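Local structure of putative acetyltransferase Ta0821 (Thermoplasma acidophilum DSM 1728, 3C26) at residues A[38-43]-A[125-130]; A[42-47]-A[238-243]. The protein is a putative acetyltransferase of the GNAT family that probably transfers acyl groups other than aminoacyl groups. All coordinates share one frame; numbering follows the deposited sequence. Where two conformers were deposited one is given.

Overall arrangement
Both contacts start from the turn that joins helix 31-40 to helix 45-58, and they share Thr42 and Gly43; their centres lie about 11 Å apart. Contact 1 sets helix 31-40 and this turn against residues 125-130, which lead from strand 119-125 into helix 129-138, all elements of the GNAT acetyltransferase region. Contact 2 sets the turn and the start of helix 45-58 against strand 237-243, much later in the chain. Two bonds tie them together: Asp41 O takes a hydrogen bond from Arg238 NH2, and Tyr125 OH one from Met45 N. One short connection between helices thus joins GNAT-family elements to a strand of the C-terminal half.

Contact 1: residues A[38-43]-A[125-130]; sequences KLADTG and YSWNEP. With EDO (1,2-ethanediol), chain H; EDO (1,2-ethanediol), chain I.
Leu39 of helix 31-40 packs on the indole of Trp127 in a buried, mainly apolar contact between that helix with its following turn and the connection from strand 119-125 to helix 129-138. Leu39 CB sits over the centre of the six-membered ring, 3.5 Å from its centroid and 7° off the normal, a close CH-pi contact; Leu39 CD1 reaches Trp127 CE3 at 3.8 Å. The opposite face of the indole takes Tyr125 CB nearer the rim, and Tyr36 meets the ring edge-to-face.

Two waters make the polar links. One lies in the indole plane, accepts from Trp127 NE1 at 2.9 Å and donates to Thr42 OG1, which itself donates, within the carbonyl plane, to a lone pair of Leu39 O at 2.6 Å. The other accepts from Tyr125 OH and donates to Ala40 O. Tyr125 OH also accepts from Met45 N and lies 3.3 Å from Gly43 CA, where a side chain would clash with it. Asn128, at the N-cap position of helix 129-138, accepts at OD1 a weak capping bond from Ser131 N and another bond from Trp27 NE1. The arrangement is consistent with the strand-to-helix connection that follows the pyrophosphate-binding helix in the GNAT fold.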
ATOM      1  N   LYS A  38       6.111   7.474  -0.488  1.00 24.64           N
ATOM      2  CA  LYS A  38       5.190   6.949   0.520  0.50 23.78           C
ATOM      3  C   LYS A  38       5.150   5.431   0.469  1.00 23.30           C
ATOM      4  O   LYS A  38       5.114   4.776   1.481  1.00 23.70           O
ATOM      5  CB  LYS A  38       3.777   7.512   0.331  0.50 24.34           C
ATOM      6  CG  LYS A  38       3.632   9.030   0.466  0.50 23.84           C
ATOM      7  CD  LYS A  38       2.144   9.352   0.433  0.50 25.09           C
ATOM      8  CE  LYS A  38       1.775  10.821   0.490  0.50 25.45           C
ATOM      9  NZ  LYS A  38       0.255  10.993   0.366  0.50 22.82           N
ATOM     10  N   LEU A  39       5.127   4.898  -0.733  1.00 22.39           N
ATOM     11  CA  LEU A  39       5.056   3.454  -0.954  1.00 20.67           C
ATOM     12  C   LEU A  39       6.356   2.813  -0.456  1.00 20.84           C
ATOM     13  O   LEU A  39       6.361   1.776   0.237  1.00 20.40           O
ATOM     14  CB  LEU A  39       4.756   3.131  -2.421  1.00 20.70           C
ATOM     15  CG  LEU A  39       3.304   3.471  -2.898  1.00 19.60           C
ATOM     16  CD1 LEU A  39       3.081   3.313  -4.426  1.00 19.59           C
ATOM     17  CD2 LEU A  39       2.230   2.649  -2.114  1.00 20.37           C
ATOM     18  N   ALA A  40       7.447   3.488  -0.715  1.00 21.42           N
ATOM     19  CA  ALA A  40       8.772   2.942  -0.375  1.00 22.37           C
ATOM     20  C   ALA A  40       8.921   2.787   1.148  1.00 23.52           C
ATOM     21  O   ALA A  40       9.610   1.880   1.625  1.00 23.04           O
ATOM     22  CB  ALA A  40       9.909   3.840  -0.951  1.00 21.82           C
ATOM     23  N   ASP A  41       8.243   3.673   1.872  1.00 24.46           N
ATOM     24  CA  ASP A  41       8.244   3.681   3.348  1.00 25.71           C
ATOM     25  C   ASP A  41       7.530   2.482   3.934  1.00 25.79           C
ATOM     26  O   ASP A  41       7.732   2.148   5.079  1.00 27.42           O
ATOM     27  CB  ASP A  41       7.603   4.953   3.897  1.00 26.98           C
ATOM     28  CG  ASP A  41       8.487   6.174   3.709  1.00 31.68           C
ATOM     29  OD1 ASP A  41       9.688   5.980   3.456  1.00 35.81           O
ATOM     30  OD2 ASP A  41       7.986   7.333   3.789  1.00 39.22           O
ATOM     31  N   THR A  42       6.722   1.811   3.130  1.00 24.68           N
ATOM     32  CA  THR A  42       5.929   0.658   3.588  1.00 23.45           C
ATOM     33  C   THR A  42       6.745  -0.659   3.554  1.00 24.30           C
ATOM     34  O   THR A  42       6.227  -1.742   3.846  1.00 25.44           O
ATOM     35  CB  THR A  42       4.578   0.505   2.829  1.00 23.17           C
ATOM     36  OG1 THR A  42       4.804   0.103   1.489  1.00 24.44           O
ATOM     37  CG2 THR A  42       3.753   1.787   2.876  1.00 21.06           C
ATOM     38  N   GLY A  43       8.018  -0.521   3.173  1.00 22.45           N
ATOM     39  CA  GLY A  43       8.987  -1.595   3.122  1.00 21.91           C
ATOM     40  C   GLY A  43      10.343  -1.152   3.577  1.00 21.72           C
ATOM     41  O   GLY A  43      10.546   0.033   3.903  1.00 21.94           O
ATOM     42  N   TYR A 125       9.070  -4.701  -5.598  1.00 19.46           N
ATOM     43  CA  TYR A 125       7.843  -4.494  -4.817  1.00 20.29           C
ATOM     44  C   TYR A 125       6.621  -4.648  -5.707  1.00 20.55           C
ATOM     45  O   TYR A 125       6.626  -4.234  -6.850  1.00 20.32           O
ATOM     46  CB  TYR A 125       7.797  -3.121  -4.185  1.00 21.20           C
ATOM     47  CG  TYR A 125       8.667  -2.901  -2.970  1.00 18.56           C
ATOM     48  CD1 TYR A 125       8.421  -3.582  -1.783  1.00 23.18           C
ATOM     49  CD2 TYR A 125       9.657  -1.938  -2.971  1.00 21.86           C
ATOM     50  CE1 TYR A 125       9.163  -3.364  -0.683  1.00 20.07           C
ATOM     51  CE2 TYR A 125      10.387  -1.675  -1.832  1.00 20.00           C
ATOM     52  CZ  TYR A 125      10.159  -2.405  -0.708  1.00 21.56           C
ATOM     53  OH  TYR A 125      10.878  -2.114   0.449  1.00 20.81           O
ATOM     54  N   SER A 126       5.581  -5.259  -5.155  1.00 21.51           N
ATOM     55  CA  SER A 126       4.310  -5.535  -5.866  1.00 20.63           C
ATOM     56  C   SER A 126       3.631  -4.241  -6.360  1.00 20.98           C
ATOM     57  O   SER A 126       2.855  -4.257  -7.308  1.00 19.87           O
ATOM     58  CB  SER A 126       3.327  -6.246  -4.939  1.00 21.39           C
ATOM     59  OG  SER A 126       3.102  -5.484  -3.745  1.00 18.04           O
ATOM     60  N   TRP A 127       3.923  -3.118  -5.711  1.00 20.31           N
ATOM     61  CA  TRP A 127       3.322  -1.801  -6.113  1.00 19.45           C
ATOM     62  C   TRP A 127       4.169  -1.027  -7.128  1.00 20.08           C
ATOM     63  O   TRP A 127       3.778   0.031  -7.634  1.00 20.22           O
ATOM     64  CB  TRP A 127       3.116  -0.906  -4.881  1.00 20.24           C
ATOM     65  CG  TRP A 127       4.337  -0.767  -3.977  1.00 19.06           C
ATOM     66  CD1 TRP A 127       4.513  -1.391  -2.762  1.00 22.38           C
ATOM     67  CD2 TRP A 127       5.478   0.066  -4.156  1.00 21.03           C
ATOM     68  NE1 TRP A 127       5.704  -1.044  -2.224  1.00 20.10           N
ATOM     69  CE2 TRP A 127       6.316  -0.130  -3.035  1.00 22.42           C
ATOM     70  CE3 TRP A 127       5.898   0.947  -5.168  1.00 25.93           C
ATOM     71  CZ2 TRP A 127       7.554   0.522  -2.889  1.00 24.46           C
ATOM     72  CZ3 TRP A 127       7.126   1.619  -5.012  1.00 22.01           C
ATOM     73  CH2 TRP A 127       7.936   1.396  -3.890  1.00 25.11           C
ATOM     74  N   ASN A 128       5.366  -1.539  -7.412  1.00 20.81           N
ATOM     75  CA  ASN A 128       6.311  -0.807  -8.265  1.00 20.78           C
ATOM     76  C   ASN A 128       6.089  -1.164  -9.718  1.00 21.06           C
ATOM     77  O   ASN A 128       6.864  -1.858 -10.349  1.00 19.43           O
ATOM     78  CB  ASN A 128       7.757  -1.010  -7.834  1.00 20.37           C
ATOM     79  CG  ASN A 128       8.684  -0.049  -8.515  1.00 20.29           C
ATOM     80  OD1 ASN A 128       8.245   0.725  -9.359  1.00 20.16           O
ATOM     81  ND2 ASN A 128       9.972  -0.042  -8.121  1.00 18.62           N
ATOM     82  N   GLU A 129       4.983  -0.640 -10.219  1.00 21.92           N
ATOM     83  CA  GLU A 129       4.484  -0.996 -11.512  1.00 22.61           C
ATOM     84  C   GLU A 129       5.473  -0.717 -12.646  1.00 23.81           C
ATOM     85  O   GLU A 129       5.609  -1.544 -13.528  1.00 23.64           O
ATOM     86  CB  GLU A 129       3.147  -0.327 -11.796  1.00 22.86           C
ATOM     87  CG  GLU A 129       2.416  -0.935 -12.954  1.00 24.99           C
ATOM     88  CD  GLU A 129       1.879  -2.364 -12.688  1.00 28.44           C
ATOM     89  OE1 GLU A 129       1.790  -2.807 -11.541  1.00 27.24           O
ATOM     90  OE2 GLU A 129       1.530  -3.040 -13.675  1.00 29.01           O
ATOM     91  N   PRO A 130       6.124   0.475 -12.661  1.00 24.46           N
ATOM     92  CA  PRO A 130       7.103   0.748 -13.724  1.00 23.98           C
ATOM     93  C   PRO A 130       8.266  -0.260 -13.709  1.00 24.88           C
ATOM     94  O   PRO A 130       8.721  -0.717 -14.741  1.00 23.59           O
ATOM     95  CB  PRO A 130       7.585   2.154 -13.365  1.00 24.96           C
ATOM     96  CG  PRO A 130       6.383   2.780 -12.739  1.00 25.21           C
ATOM     97  CD  PRO A 130       5.830   1.693 -11.875  1.00 24.20           C
TER
HETATM   98  C1  EDO H 272      -0.675  -2.700  -3.604  1.00 43.64           C
HETATM   99  O1  EDO H 272       0.123  -2.166  -2.534  1.00 43.81           O
HETATM  100  C2  EDO H 272       0.229  -3.302  -4.662  1.00 42.66           C
HETATM  101  O2  EDO H 272       0.720  -4.469  -4.039  1.00 41.66           O
HETATM  102  C1  EDO I 273       3.394  -6.992 -13.569  1.00 47.01           C
HETATM  103  O1  EDO I 273       3.222  -5.591 -13.846  1.00 44.53           O
HETATM  104  C2  EDO I 273       3.140  -7.821 -14.814  1.00 46.58           C
HETATM  105  O2  EDO I 273       4.077  -7.420 -15.807  1.00 49.30           O
HETATM  106  O   HOH W   1      11.771   0.481   0.652  1.00 18.36           O
HETATM  107  O   HOH W   2       5.805  -2.231   0.415  1.00 25.68           O

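Contact 2: residues A[42-47]-A[238-243]; sequences TGTMDD and RITFYV
Thr44 and Tyr242 share the hydrogen bond of this contact, between the turn before helix 45-58 and strand 237-243. Thr44 OG1 and Tyr242 OH are 2.6 Å apart, and the threonine oxygen lies in the plane of the phenol ring, at its edge. Thr44 OG1 is also bonded to Asp216 OD1, so two partners grip this buried hydroxyl. Phe218 stacks on the Tyr242 ring and Trp179 meets it edge-to-face, which holds the phenol in place.

Van der Waals contacts use the other branch of the threonine. With CG2 anti to the carbonyl carbon, the methyl sits over the centre of the Arg238 guanidinium, 3.8 Å from Arg238 CZ, and touches Thr240 OG1 at 3.6 Å.

Charge and backbone polarity meet at Arg238, whose chain runs extended from CG to NE and meets Thr44 tip to tip. Its NH2 donates to Asp41 O and packs 3.4 Å from Thr42 C. Asp47 OD2 lies 4.4 Å from Arg238 NH1, well out of the guanidinium plane, so any attraction is probably electrostatic only, with no N-H pointing at the oxygen. An alanine in place of Arg238 would probably leave Asp41 O without this donor and the Thr44 methyl without the flat group it rests on.

The turn is thus held to the strand by a hydroxyl pair and by a guanidinium that bonds to a backbone carbonyl and supports a methyl, so polar and apolar matching together fix its position.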
ATOM      1  N   THR A  42       6.722   1.811   3.130  1.00 24.68           N
ATOM      2  CA  THR A  42       5.929   0.658   3.588  1.00 23.45           C
ATOM      3  C   THR A  42       6.745  -0.659   3.554  1.00 24.30           C
ATOM      4  O   THR A  42       6.227  -1.742   3.846  1.00 25.44           O
ATOM      5  CB  THR A  42       4.578   0.505   2.829  1.00 23.17           C
ATOM      6  OG1 THR A  42       4.804   0.103   1.489  1.00 24.44           O
ATOM      7  CG2 THR A  42       3.753   1.787   2.876  1.00 21.06           C
ATOM      8  N   GLY A  43       8.018  -0.521   3.173  1.00 22.45           N
ATOM      9  CA  GLY A  43       8.987  -1.595   3.122  1.00 21.91           C
ATOM     10  C   GLY A  43      10.343  -1.152   3.577  1.00 21.72           C
ATOM     11  O   GLY A  43      10.546   0.033   3.903  1.00 21.94           O
ATOM     12  N   THR A  44      11.311  -2.073   3.564  1.00 22.02           N
ATOM     13  CA  THR A  44      12.616  -1.778   4.142  1.00 21.22           C
ATOM     14  C   THR A  44      13.789  -2.062   3.239  1.00 21.13           C
ATOM     15  O   THR A  44      14.942  -1.954   3.636  1.00 22.24           O
ATOM     16  CB  THR A  44      12.799  -2.513   5.484  1.00 21.14           C
ATOM     17  OG1 THR A  44      12.863  -3.918   5.258  1.00 23.72           O
ATOM     18  CG2 THR A  44      11.672  -2.193   6.451  1.00 21.05           C
HETATM   19  N   MSE A  45      13.495  -2.373   1.986  1.00 21.33           N
HETATM   20  CA  MSE A  45      14.557  -2.619   1.033  1.00 21.64           C
HETATM   21  C   MSE A  45      15.454  -1.394   0.836  1.00 22.48           C
HETATM   22  O   MSE A  45      16.653  -1.515   0.668  1.00 22.52           O
HETATM   23  CB  MSE A  45      14.009  -3.040  -0.321  1.00 21.38           C
HETATM   24  CG  MSE A  45      15.066  -3.598  -1.216  1.00 21.17           C
HETATM   25 SE   MSE A  45      14.393  -4.692  -2.704  0.75 23.45          SE
HETATM   26  CE  MSE A  45      13.383  -3.355  -3.691  1.00 24.71           C
ATOM     27  N   ASP A  46      14.858  -0.217   0.875  1.00 23.04           N
ATOM     28  CA  ASP A  46      15.610   1.032   0.659  1.00 23.47           C
ATOM     29  C   ASP A  46      16.585   1.281   1.774  1.00 22.01           C
ATOM     30  O   ASP A  46      17.699   1.744   1.537  1.00 20.52           O
ATOM     31  CB  ASP A  46      14.699   2.280   0.478  1.00 23.73           C
ATOM     32  CG  ASP A  46      14.182   2.436  -0.960  1.00 25.93           C
ATOM     33  OD1 ASP A  46      14.877   3.070  -1.773  1.00 27.13           O
ATOM     34  OD2 ASP A  46      13.122   1.875  -1.310  1.00 28.63           O
ATOM     35  N   ASP A  47      16.165   0.962   2.986  1.00 20.92           N
ATOM     36  CA  ASP A  47      16.992   1.170   4.157  1.00 21.84           C
ATOM     37  C   ASP A  47      18.129   0.164   4.168  1.00 21.35           C
ATOM     38  O   ASP A  47      19.214   0.442   4.684  1.00 20.85           O
ATOM     39  CB  ASP A  47      16.197   0.977   5.455  1.00 23.55           C
ATOM     40  CG  ASP A  47      15.036   1.969   5.600  1.00 27.25           C
ATOM     41  OD1 ASP A  47      15.238   3.192   5.577  1.00 30.08           O
ATOM     42  OD2 ASP A  47      13.919   1.493   5.704  1.00 33.69           O
ATOM     43  N   ARG A 238      11.105  -1.108  14.509  1.00 27.22           N
ATOM     44  CA  ARG A 238      10.321  -1.552  13.399  1.00 25.41           C
ATOM     45  C   ARG A 238      10.588  -3.033  13.074  1.00 24.39           C
ATOM     46  O   ARG A 238      11.700  -3.422  12.703  1.00 22.77           O
ATOM     47  CB  ARG A 238      10.571  -0.706  12.176  1.00 26.23           C
ATOM     48  CG  ARG A 238       9.641  -1.080  10.987  1.00 28.34           C
ATOM     49  CD  ARG A 238      10.017  -0.213   9.770  1.00 33.72           C
ATOM     50  NE  ARG A 238       9.100  -0.435   8.655  1.00 39.28           N
ATOM     51  CZ  ARG A 238       9.032   0.313   7.552  1.00 40.04           C
ATOM     52  NH1 ARG A 238       9.847   1.348   7.378  1.00 42.25           N
ATOM     53  NH2 ARG A 238       8.145   0.014   6.619  1.00 40.13           N
ATOM     54  N   ILE A 239       9.547  -3.844  13.237  1.00 22.92           N
ATOM     55  CA  ILE A 239       9.639  -5.292  12.972  1.00 22.08           C
ATOM     56  C   ILE A 239       8.838  -5.638  11.734  1.00 21.86           C
ATOM     57  O   ILE A 239       7.615  -5.474  11.699  1.00 22.87           O
ATOM     58  CB  ILE A 239       9.156  -6.192  14.160  1.00 22.19           C
ATOM     59  CG1 ILE A 239       9.795  -5.750  15.465  1.00 21.07           C
ATOM     60  CG2 ILE A 239       9.504  -7.655  13.900  1.00 21.62           C
ATOM     61  CD1 ILE A 239      11.325  -5.607  15.390  1.00 20.81           C
ATOM     62  N   THR A 240       9.552  -6.129  10.724  1.00 21.30           N
ATOM     63  CA  THR A 240       8.978  -6.444   9.407  1.00 20.68           C
ATOM     64  C   THR A 240       9.262  -7.885   8.998  1.00 21.23           C
ATOM     65  O   THR A 240      10.426  -8.365   8.952  1.00 20.53           O
ATOM     66  CB  THR A 240       9.525  -5.495   8.273  1.00 20.34           C
ATOM     67  OG1 THR A 240       9.544  -4.106   8.711  1.00 22.17           O
ATOM     68  CG2 THR A 240       8.712  -5.628   6.962  1.00 19.42           C
ATOM     69  N   PHE A 241       8.160  -8.556   8.697  1.00 21.98           N
ATOM     70  CA  PHE A 241       8.186  -9.926   8.217  1.00 22.47           C
ATOM     71  C   PHE A 241       7.861  -9.949   6.770  1.00 23.12           C
ATOM     72  O   PHE A 241       6.862  -9.389   6.334  1.00 22.11           O
ATOM     73  CB  PHE A 241       7.159 -10.794   8.928  1.00 22.82           C
ATOM     74  CG  PHE A 241       7.356 -10.874  10.411  1.00 22.62           C
ATOM     75  CD1 PHE A 241       6.841  -9.884  11.237  1.00 23.37           C
ATOM     76  CD2 PHE A 241       8.068 -11.923  10.992  1.00 20.10           C
ATOM     77  CE1 PHE A 241       7.008  -9.940  12.589  1.00 21.56           C
ATOM     78  CE2 PHE A 241       8.233 -11.975  12.370  1.00 17.82           C
ATOM     79  CZ  PHE A 241       7.701 -11.002  13.161  1.00 19.51           C
ATOM     80  N   TYR A 242       8.758 -10.616   6.042  1.00 23.05           N
ATOM     81  CA  TYR A 242       8.577 -10.930   4.630  1.00 22.65           C
ATOM     82  C   TYR A 242       8.302 -12.411   4.621  1.00 21.88           C
ATOM     83  O   TYR A 242       9.170 -13.209   4.922  1.00 22.10           O
ATOM     84  CB  TYR A 242       9.820 -10.583   3.846  1.00 22.25           C
ATOM     85  CG  TYR A 242      10.179  -9.105   3.839  1.00 20.74           C
ATOM     86  CD1 TYR A 242      10.931  -8.531   4.851  1.00 17.48           C
ATOM     87  CD2 TYR A 242       9.801  -8.312   2.795  1.00 19.20           C
ATOM     88  CE1 TYR A 242      11.288  -7.222   4.807  1.00 20.18           C
ATOM     89  CE2 TYR A 242      10.162  -6.987   2.729  1.00 20.47           C
ATOM     90  CZ  TYR A 242      10.891  -6.437   3.742  1.00 19.06           C
ATOM     91  OH  TYR A 242      11.182  -5.094   3.680  1.00 20.05           O
ATOM     92  N   VAL A 243       7.062 -12.761   4.327  1.00 21.59           N
ATOM     93  CA  VAL A 243       6.576 -14.137   4.468  1.00 21.15           C
ATOM     94  C   VAL A 243       6.248 -14.773   3.137  1.00 21.48           C
ATOM     95  O   VAL A 243       5.593 -14.188   2.325  1.00 19.99           O
ATOM     96  CB  VAL A 243       5.343 -14.201   5.406  1.00 21.67           C
ATOM     97  CG1 VAL A 243       4.917 -15.645   5.659  1.00 19.72           C
ATOM     98  CG2 VAL A 243       5.645 -13.540   6.742  1.00 19.72           C
TER